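Local coordinates for high-affinity zinc uptake system protein znuA (Streptococcus suis, PDB 3MFQ) that probably captures zinc and perhaps other metal ions outside the cell membrane and delivers them to an ABC transporter for uptake, at residues E67-E72 against S191-V196; A150-E155 against A178-T183; S163-T168 against I209-K214. All blocks are in the same frame, centred on the assembly; numbering follows the deposited sequence.

Overall arrangement
Contact 1 is a surface link, one salt bridge between two loops near the zinc site, whereas contacts 2 and 3 are partly buried and hold no polar bond across them. Contact 2 sets a valine methyl and a glutamate of helix 131-156 against a tyrosine just past helix 174-179; contact 3 packs strand 165-167 against the end of helix 198-211. These two adjoin: Thr183 pairs by backbone with Arg164 and Leu166, linking strand 183-185 to strand 165-167. Contact 1 stands apart, its nearest atoms about 16 Å from contact 2 and about 9 Å from contact 3. Charge pairs the exposed loops, while apolar packing joins the partly buried contacts.

Contact 1. Residues E67-E72 against S191-V196; sequences EGKMVE and STDSEV
Lys69 reaches across to the carboxylate of Asp193, and its ammonium meets one oxygen: NZ of Lys69 lies 2.8 Å from OD2 of Asp193, a salt bridge. The two side chains cross at about a right angle. The lysine runs extended through its middle and bends only at the last torsion (chi4 52°), which turns NZ toward the acid. On the facing loop, CG of Asp193 stands anti to the backbone N (chi1 -168°), sending the carboxylate out to the lysine. The loop itself is shaped by an ST turn, in which the backbone N of Asp193 donates to OG of Ser191 at 3.1 Å and a fairly straight 162°, and Asp193 is the centre of an inverse gamma turn. Both partners are exposed and little surface is buried, so the bridge is probably screened by water and modest in strength. The side chain of Asp193 is nonetheless only about 9 Å from the bound zinc ion. Next to it, Thr192 leans on the zinc ligands His41 and His170 and hydrogen-bonds Asp39, while in segment 67-72 OE2 of Glu67 hydrogen-bonds OG1 of Thr12. An ion pair between the loop leading into helix 71-77 and the one leading into helix 198-211 is consistent with a link across the mouth of the metal cleft in a two-lobed, metal-binding protein of the ZnuA/TroA family.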
loop_
_atom_site.group_PDB
_atom_site.type_symbol
_atom_site.label_atom_id
_atom_site.label_comp_id
_atom_site.label_asym_id
_atom_site.label_seq_id
_atom_site.Cartn_x
_atom_site.Cartn_y
_atom_site.Cartn_z
ATOM N N GLU A 67 0.560 -2.280 -10.506
ATOM C CA GLU A 67 -0.440 -1.812 -11.454
ATOM C C GLU A 67 -1.077 -2.990 -12.187
ATOM O O GLU A 67 -2.181 -2.877 -12.708
ATOM C CB GLU A 67 0.171 -0.819 -12.443
ATOM C CG GLU A 67 0.420 0.567 -11.857
ATOM C CD GLU A 67 1.737 0.671 -11.115
ATOM O OE1 GLU A 67 2.415 -0.364 -10.958
ATOM O OE2 GLU A 67 2.099 1.789 -10.694
ATOM N N GLY A 68 -0.369 -4.114 -12.223
ATOM C CA GLY A 68 -0.927 -5.376 -12.682
ATOM C C GLY A 68 -1.371 -5.453 -14.131
ATOM O O GLY A 68 -1.188 -6.480 -14.785
ATOM N N LYS A 69 -1.964 -4.379 -14.639
ATOM C CA LYS A 69 -2.479 -4.381 -16.003
ATOM C C LYS A 69 -1.925 -3.247 -16.862
ATOM O O LYS A 69 -2.559 -2.819 -17.825
ATOM C CB LYS A 69 -4.009 -4.353 -15.998
ATOM C CG LYS A 69 -4.645 -5.713 -15.745
ATOM C CD LYS A 69 -6.161 -5.622 -15.717
ATOM C CE LYS A 69 -6.795 -6.969 -16.030
ATOM N NZ LYS A 69 -6.255 -8.055 -15.169
ATOM N N MET A 70 -0.735 -2.770 -16.516
ATOM C CA MET A 70 -0.083 -1.721 -17.289
ATOM C C MET A 70 1.427 -1.900 -17.301
ATOM O O MET A 70 2.167 -0.967 -17.605
ATOM C CB MET A 70 -0.440 -0.338 -16.739
ATOM C CG MET A 70 -1.922 -0.018 -16.769
ATOM S SD MET A 70 -2.277 1.646 -16.183
ATOM C CE MET A 70 -1.712 1.541 -14.489
ATOM N N VAL A 71 1.887 -3.102 -16.971
ATOM C CA VAL A 71 3.315 -3.369 -16.957
ATOM C C VAL A 71 3.921 -3.109 -18.331
ATOM O O VAL A 71 4.985 -2.507 -18.440
ATOM C CB VAL A 71 3.629 -4.808 -16.506
ATOM C CG1 VAL A 71 3.106 -5.042 -15.104
ATOM C CG2 VAL A 71 3.034 -5.817 -17.476
ATOM N N GLU A 72 3.229 -3.554 -19.376
ATOM C CA GLU A 72 3.715 -3.379 -20.737
ATOM C C GLU A 72 3.549 -1.979 -21.311
ATOM O O GLU A 72 3.678 -1.765 -22.516
ATOM C CB GLU A 72 3.200 -4.495 -21.648
ATOM C CG GLU A 72 4.014 -4.661 -22.921
ATOM C CD GLU A 72 3.178 -4.515 -24.174
ATOM O OE1 GLU A 72 3.329 -3.488 -24.871
ATOM O OE2 GLU A 72 2.370 -5.424 -24.460
ATOM N N SER A 191 -2.104 -10.488 -5.066
ATOM C CA SER A 191 -2.893 -9.676 -5.981
ATOM C C SER A 191 -4.367 -9.819 -5.647
ATOM O O SER A 191 -4.772 -10.788 -5.008
ATOM C CB SER A 191 -2.645 -10.097 -7.429
ATOM O OG SER A 191 -3.464 -9.362 -8.320
ATOM N N THR A 192 -5.167 -8.851 -6.072
ATOM C CA THR A 192 -6.601 -8.909 -5.843
ATOM C C THR A 192 -7.297 -9.410 -7.097
ATOM O O THR A 192 -8.524 -9.473 -7.156
ATOM C CB THR A 192 -7.175 -7.530 -5.484
ATOM O OG1 THR A 192 -7.191 -6.704 -6.653
ATOM C CG2 THR A 192 -6.338 -6.867 -4.402
ATOM N N ASP A 193 -6.501 -9.765 -8.101
ATOM C CA ASP A 193 -7.037 -10.230 -9.373
ATOM C C ASP A 193 -7.192 -11.747 -9.382
ATOM O O ASP A 193 -6.476 -12.450 -10.094
ATOM C CB ASP A 193 -6.135 -9.784 -10.525
ATOM C CG ASP A 193 -6.778 -9.990 -11.884
ATOM O OD1 ASP A 193 -7.951 -10.419 -11.931
ATOM O OD2 ASP A 193 -6.110 -9.720 -12.904
ATOM N N SER A 194 -8.127 -12.245 -8.580
ATOM C CA SER A 194 -8.436 -13.670 -8.536
ATOM C C SER A 194 -9.671 -13.910 -7.682
ATOM O O SER A 194 -10.012 -13.094 -6.827
ATOM C CB SER A 194 -7.257 -14.466 -7.973
ATOM O OG SER A 194 -7.314 -14.514 -6.556
ATOM N N GLU A 195 -10.337 -15.033 -7.917
ATOM C CA GLU A 195 -11.519 -15.388 -7.146
ATOM C C GLU A 195 -11.142 -15.777 -5.722
ATOM O O GLU A 195 -10.135 -16.450 -5.497
ATOM C CB GLU A 195 -12.286 -16.528 -7.820
ATOM C CG GLU A 195 -11.427 -17.728 -8.202
ATOM C CD GLU A 195 -10.859 -17.626 -9.609
ATOM O OE1 GLU A 195 -11.512 -18.123 -10.550
ATOM O OE2 GLU A 195 -9.759 -17.055 -9.774
ATOM N N VAL A 196 -11.952 -15.348 -4.761
ATOM C CA VAL A 196 -11.705 -15.665 -3.361
ATOM C C VAL A 196 -11.951 -17.149 -3.090
ATOM O O VAL A 196 -13.083 -17.573 -2.856
ATOM C CB VAL A 196 -12.564 -14.789 -2.420
ATOM C CG1 VAL A 196 -14.034 -14.823 -2.833
ATOM C CG2 VAL A 196 -12.387 -15.221 -0.974
#

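Contact 2. Residues A150-E155 against A178-T183; sequences AWVEKE and ASYDFT
Val152 lays its CG1 methyl over one face of the Tyr180 ring, and this is the tight part of the contact. CG1 of Val152 sits 4.0 Å from the ring centroid and 23° off the ring normal, a CH-pi contact displaced toward the rim; its closest ring atom is CE1 of Tyr180 at 3.7 Å. With CG1 anti to the backbone N, the valine presents that branch to the tyrosine, and the two side chains meet at about a right angle. Both residues are buried. Glu153, one position on along the helix, makes the looser side. Its chain folds at chi2 (-74°) and brings the carboxylate to the ring at a slant, the two planes 61° apart, with OE1 lying at the ring edge and OE2 of Glu153 3.5 Å from CD1 of Tyr180. No hydrogen bond forms here, and OE2 of Glu153 comes no closer than 3.8 Å to the carbonyl O of Ser179, whose OG hydrogen-bonds the backbone O of Tyr175. Glu153 is partly exposed and poorly ordered, so its position is less certain than the valine's. The tyrosine ring is further surrounded by the rings of Phe176 and His149 and touched by Tyr270, and Val152 also packs on Val274. The contact therefore lies where helix 131-156 meets helix 266-281 and the end of helix 174-179, just before the chain turns into strand 183-185.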
loop_
_atom_site.group_PDB
_atom_site.type_symbol
_atom_site.label_atom_id
_atom_site.label_comp_id
_atom_site.label_asym_id
_atom_site.label_seq_id
_atom_site.Cartn_x
_atom_site.Cartn_y
_atom_site.Cartn_z
ATOM N N ALA A 150 9.475 5.388 14.221
ATOM C CA ALA A 150 9.552 5.364 15.676
ATOM C C ALA A 150 8.157 5.455 16.284
ATOM O O ALA A 150 7.879 4.847 17.316
ATOM C CB ALA A 150 10.428 6.497 16.178
ATOM N N TRP A 151 7.284 6.216 15.632
ATOM C CA TRP A 151 5.915 6.395 16.097
ATOM C C TRP A 151 5.145 5.085 16.036
ATOM O O TRP A 151 4.466 4.706 16.990
ATOM C CB TRP A 151 5.208 7.453 15.251
ATOM C CG TRP A 151 3.807 7.761 15.690
ATOM C CD1 TRP A 151 3.420 8.727 16.574
ATOM C CD2 TRP A 151 2.608 7.111 15.257
ATOM N NE1 TRP A 151 2.055 8.715 16.721
ATOM C CE2 TRP A 151 1.532 7.731 15.924
ATOM C CE3 TRP A 151 2.338 6.063 14.372
ATOM C CZ2 TRP A 151 0.210 7.339 15.734
ATOM C CZ3 TRP A 151 1.025 5.675 14.185
ATOM C CH2 TRP A 151 -0.022 6.310 14.862
ATOM N N VAL A 152 5.250 4.398 14.903
ATOM C CA VAL A 152 4.556 3.131 14.705
ATOM C C VAL A 152 5.000 2.109 15.739
ATOM O O VAL A 152 4.177 1.413 16.332
ATOM C CB VAL A 152 4.819 2.558 13.303
ATOM C CG1 VAL A 152 4.094 1.237 13.133
ATOM C CG2 VAL A 152 4.388 3.549 12.239
ATOM N N GLU A 153 6.310 2.027 15.948
ATOM C CA GLU A 153 6.882 1.119 16.934
ATOM C C GLU A 153 6.297 1.349 18.323
ATOM O O GLU A 153 5.714 0.444 18.917
ATOM C CB GLU A 153 8.406 1.264 16.978
ATOM C CG GLU A 153 9.140 0.598 15.821
ATOM C CD GLU A 153 9.168 -0.920 15.937
ATOM O OE1 GLU A 153 8.516 -1.467 16.854
ATOM O OE2 GLU A 153 9.844 -1.568 15.109
ATOM N N LYS A 154 6.461 2.561 18.840
ATOM C CA LYS A 154 5.935 2.899 20.155
ATOM C C LYS A 154 4.435 2.645 20.199
ATOM O O LYS A 154 3.896 2.210 21.215
ATOM C CB LYS A 154 6.241 4.361 20.499
ATOM C CG LYS A 154 5.671 4.830 21.835
ATOM C CD LYS A 154 6.303 6.144 22.289
ATOM C CE LYS A 154 7.796 5.986 22.562
ATOM N NZ LYS A 154 8.491 7.299 22.698
ATOM N N GLU A 155 3.768 2.908 19.081
ATOM C CA GLU A 155 2.321 2.771 19.007
ATOM C C GLU A 155 1.898 1.304 19.067
ATOM O O GLU A 155 0.944 0.950 19.760
ATOM C CB GLU A 155 1.796 3.427 17.728
ATOM C CG GLU A 155 0.320 3.793 17.768
ATOM C CD GLU A 155 0.040 5.036 18.591
ATOM O OE1 GLU A 155 1.003 5.721 18.995
ATOM O OE2 GLU A 155 -1.151 5.332 18.831
ATOM N N ALA A 178 6.364 -7.968 8.699
ATOM C CA ALA A 178 7.784 -8.269 8.777
ATOM C C ALA A 178 8.538 -7.180 9.524
ATOM O O ALA A 178 9.576 -7.437 10.127
ATOM C CB ALA A 178 8.359 -8.447 7.383
ATOM N N SER A 179 8.011 -5.962 9.487
ATOM C CA SER A 179 8.695 -4.831 10.099
ATOM C C SER A 179 8.447 -4.726 11.603
ATOM O O SER A 179 9.269 -4.172 12.335
ATOM C CB SER A 179 8.300 -3.526 9.403
ATOM O OG SER A 179 8.603 -3.575 8.020
ATOM N N TYR A 180 7.322 -5.266 12.065
ATOM C CA TYR A 180 6.932 -5.102 13.462
ATOM C C TYR A 180 6.460 -6.388 14.106
ATOM O O TYR A 180 5.446 -6.406 14.797
ATOM C CB TYR A 180 5.845 -4.038 13.576
ATOM C CG TYR A 180 6.162 -2.829 12.745
ATOM C CD1 TYR A 180 6.882 -1.770 13.272
ATOM C CD2 TYR A 180 5.770 -2.763 11.421
ATOM C CE1 TYR A 180 7.186 -0.667 12.504
ATOM C CE2 TYR A 180 6.066 -1.676 10.646
ATOM C CZ TYR A 180 6.776 -0.626 11.189
ATOM O OH TYR A 180 7.076 0.471 10.421
ATOM N N ASP A 181 7.200 -7.463 13.880
ATOM C CA ASP A 181 6.907 -8.733 14.522
ATOM C C ASP A 181 5.409 -9.022 14.524
ATOM O O ASP A 181 4.791 -9.154 15.583
ATOM C CB ASP A 181 7.432 -8.725 15.956
ATOM C CG ASP A 181 7.372 -10.088 16.602
ATOM O OD1 ASP A 181 7.716 -11.084 15.929
ATOM O OD2 ASP A 181 6.985 -10.162 17.786
ATOM N N PHE A 182 4.831 -9.118 13.330
ATOM C CA PHE A 182 3.407 -9.388 13.189
ATOM C C PHE A 182 3.140 -10.586 12.289
ATOM O O PHE A 182 3.982 -10.970 11.481
ATOM C CB PHE A 182 2.690 -8.166 12.629
ATOM C CG PHE A 182 1.838 -7.457 13.633
ATOM C CD1 PHE A 182 2.373 -6.462 14.433
ATOM C CD2 PHE A 182 0.503 -7.783 13.777
ATOM C CE1 PHE A 182 1.591 -5.807 15.357
ATOM C CE2 PHE A 182 -0.286 -7.132 14.699
ATOM C CZ PHE A 182 0.259 -6.143 15.491
ATOM N N THR A 183 1.952 -11.166 12.437
ATOM C CA THR A 183 1.521 -12.280 11.601
ATOM C C THR A 183 0.260 -11.900 10.837
ATOM O O THR A 183 -0.728 -11.473 11.435
ATOM C CB THR A 183 1.235 -13.537 12.442
ATOM O OG1 THR A 183 2.448 -13.992 13.054
ATOM C CG2 THR A 183 0.669 -14.642 11.570
#

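Contact 3. Residues S163-T168 against I209-K214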
loop_
_atom_site.group_PDB
_atom_site.type_symbol
_atom_site.label_atom_id
_atom_site.label_comp_id
_atom_site.label_asym_id
_atom_site.label_seq_id
_atom_site.Cartn_x
_atom_site.Cartn_y
_atom_site.Cartn_z
ATOM N N SER A 163 -1.695 -11.192 20.570
ATOM C CA SER A 163 -2.668 -10.429 19.797
ATOM C C SER A 163 -2.045 -9.811 18.547
ATOM O O SER A 163 -2.676 -9.007 17.861
ATOM C CB SER A 163 -3.306 -9.342 20.665
ATOM O OG SER A 163 -3.958 -9.907 21.788
ATOM N N ARG A 164 -0.804 -10.188 18.253
ATOM C CA ARG A 164 -0.111 -9.672 17.078
ATOM C C ARG A 164 -0.480 -10.456 15.828
ATOM O O ARG A 164 0.385 -10.988 15.135
ATOM C CB ARG A 164 1.403 -9.695 17.289
ATOM C CG ARG A 164 1.875 -8.757 18.382
ATOM C CD ARG A 164 3.083 -7.959 17.935
ATOM N NE ARG A 164 3.213 -6.726 18.701
ATOM C CZ ARG A 164 3.982 -5.703 18.348
ATOM N NH1 ARG A 164 4.695 -5.761 17.234
ATOM N NH2 ARG A 164 4.034 -4.620 19.108
ATOM N N TYR A 165 -1.777 -10.521 15.547
ATOM C CA TYR A 165 -2.277 -11.226 14.378
ATOM C C TYR A 165 -3.262 -10.363 13.605
ATOM O O TYR A 165 -4.336 -10.029 14.103
ATOM C CB TYR A 165 -2.935 -12.540 14.789
ATOM C CG TYR A 165 -1.963 -13.560 15.327
ATOM C CD1 TYR A 165 -1.621 -13.581 16.671
ATOM C CD2 TYR A 165 -1.385 -14.500 14.487
ATOM C CE1 TYR A 165 -0.732 -14.514 17.166
ATOM C CE2 TYR A 165 -0.494 -15.437 14.972
ATOM C CZ TYR A 165 -0.171 -15.439 16.311
ATOM O OH TYR A 165 0.716 -16.371 16.796
ATOM N N LEU A 166 -2.887 -10.011 12.382
ATOM C CA LEU A 166 -3.695 -9.131 11.552
ATOM C C LEU A 166 -4.442 -9.929 10.493
ATOM O O LEU A 166 -3.863 -10.788 9.830
ATOM C CB LEU A 166 -2.804 -8.084 10.887
ATOM C CG LEU A 166 -3.476 -7.019 10.024
ATOM C CD1 LEU A 166 -4.472 -6.219 10.838
ATOM C CD2 LEU A 166 -2.427 -6.105 9.421
ATOM N N VAL A 167 -5.730 -9.645 10.339
ATOM C CA VAL A 167 -6.537 -10.311 9.324
ATOM C C VAL A 167 -7.109 -9.296 8.346
ATOM O O VAL A 167 -7.853 -8.396 8.731
ATOM C CB VAL A 167 -7.687 -11.117 9.946
ATOM C CG1 VAL A 167 -8.488 -11.810 8.857
ATOM C CG2 VAL A 167 -7.142 -12.130 10.937
ATOM N N THR A 168 -6.756 -9.451 7.076
ATOM C CA THR A 168 -7.160 -8.507 6.049
ATOM C C THR A 168 -7.712 -9.253 4.840
ATOM O O THR A 168 -7.464 -10.447 4.686
ATOM C CB THR A 168 -5.973 -7.630 5.619
ATOM O OG1 THR A 168 -4.957 -8.454 5.035
ATOM C CG2 THR A 168 -5.394 -6.901 6.820
ATOM N N ILE A 209 -9.512 -19.324 14.641
ATOM C CA ILE A 209 -9.872 -20.186 15.758
ATOM C C ILE A 209 -8.638 -20.622 16.534
ATOM O O ILE A 209 -8.629 -20.610 17.763
ATOM C CB ILE A 209 -10.614 -21.445 15.276
ATOM C CG1 ILE A 209 -11.704 -21.074 14.269
ATOM C CG2 ILE A 209 -11.199 -22.201 16.457
ATOM C CD1 ILE A 209 -12.781 -20.178 14.832
ATOM N N ASP A 210 -7.597 -21.011 15.807
ATOM C CA ASP A 210 -6.366 -21.478 16.427
ATOM C C ASP A 210 -5.787 -20.431 17.372
ATOM O O ASP A 210 -5.300 -20.761 18.453
ATOM C CB ASP A 210 -5.333 -21.846 15.357
ATOM C CG ASP A 210 -5.706 -23.104 14.590
ATOM O OD1 ASP A 210 -6.443 -23.950 15.142
ATOM O OD2 ASP A 210 -5.256 -23.248 13.433
ATOM N N HIS A 211 -5.856 -19.168 16.961
ATOM C CA HIS A 211 -5.213 -18.083 17.696
ATOM C C HIS A 211 -6.198 -17.217 18.471
ATOM O O HIS A 211 -5.807 -16.215 19.069
ATOM C CB HIS A 211 -4.397 -17.212 16.741
ATOM C CG HIS A 211 -3.292 -17.946 16.053
ATOM N ND1 HIS A 211 -3.488 -18.673 14.898
ATOM C CD2 HIS A 211 -1.979 -18.070 16.357
ATOM C CE1 HIS A 211 -2.342 -19.212 14.520
ATOM N NE2 HIS A 211 -1.411 -18.860 15.389
ATOM N N ASN A 212 -7.470 -17.601 18.455
ATOM C CA ASN A 212 -8.490 -16.878 19.201
ATOM C C ASN A 212 -8.532 -15.402 18.827
ATOM O O ASN A 212 -8.488 -14.531 19.695
ATOM C CB ASN A 212 -8.252 -17.026 20.705
ATOM C CG ASN A 212 -8.147 -18.473 21.141
ATOM O OD1 ASN A 212 -7.670 -18.770 22.237
ATOM N ND2 ASN A 212 -8.590 -19.384 20.284
ATOM N N ILE A 213 -8.614 -15.129 17.529
ATOM C CA ILE A 213 -8.639 -13.761 17.033
ATOM C C ILE A 213 -10.059 -13.207 17.055
ATOM O O ILE A 213 -10.985 -13.834 16.539
ATOM C CB ILE A 213 -8.068 -13.678 15.607
ATOM C CG1 ILE A 213 -6.684 -14.326 15.558
ATOM C CG2 ILE A 213 -8.004 -12.237 15.141
ATOM C CD1 ILE A 213 -6.061 -14.347 14.185
ATOM N N LYS A 214 -10.231 -12.034 17.658
ATOM C CA LYS A 214 -11.563 -11.460 17.837
ATOM C C LYS A 214 -11.793 -10.211 16.994
ATOM O O LYS A 214 -12.727 -9.453 17.244
ATOM C CB LYS A 214 -11.824 -11.161 19.317
ATOM C CG LYS A 214 -12.328 -12.359 20.115
ATOM C CD LYS A 214 -12.061 -12.199 21.605
ATOM C CE LYS A 214 -10.570 -12.260 21.909
ATOM N NZ LYS A 214 -10.286 -12.205 23.371
#
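Tyr165 and Ile213 bring the two backbones closest, their CA atoms 7.3 Å apart, as strand 165-167 faces the chain leaving helix 198-211 through a Schellman motif in which Asn212 takes a positive phi of 56°. Right after this helix-ending turn comes Ile213, whose side chain points toward the strand. Its CG1 stands anti to the carbonyl carbon and the chain then runs straight on (chi2 178°), so that the terminal methyl does the touching: CD1 of Ile213 lies 3.7 Å from CB of Tyr165 and 4.1 Å from CG2 of Val167. The methyl thus meets the two strand residues that project to this side, while Leu166 between them points away from the helix end; its side chain touches Leu184 and Phe217. Farther out, the rings of Tyr165 and His211 meet obliquely, centroids 4.3 Å apart and planes at 40°, but they are modelled too close together and their exact fit is doubtful. As placed, the imidazole lies over one tyrosine face, shifted toward the rim. ND1 of His211 is hydrogen-bonded to the carbonyl O of Leu207, one turn back in its own helix, which helps fix the rotation of the ring. Tyr165 also touches Thr183 and Tyr185, and Val167 reaches Ile216 and Met227, so the strand is packed from several directions. Across the two segments no hydrogen bond or salt bridge is made. The chemistry implies that the helix end is held to the strand probably mainly by apolar packing of the Ile213 methyl on Tyr165 CB and Val167 CG2, with the ring pair a marginal and uncertain addition and ND1 of the imidazole engaged by Leu207 of its own helix.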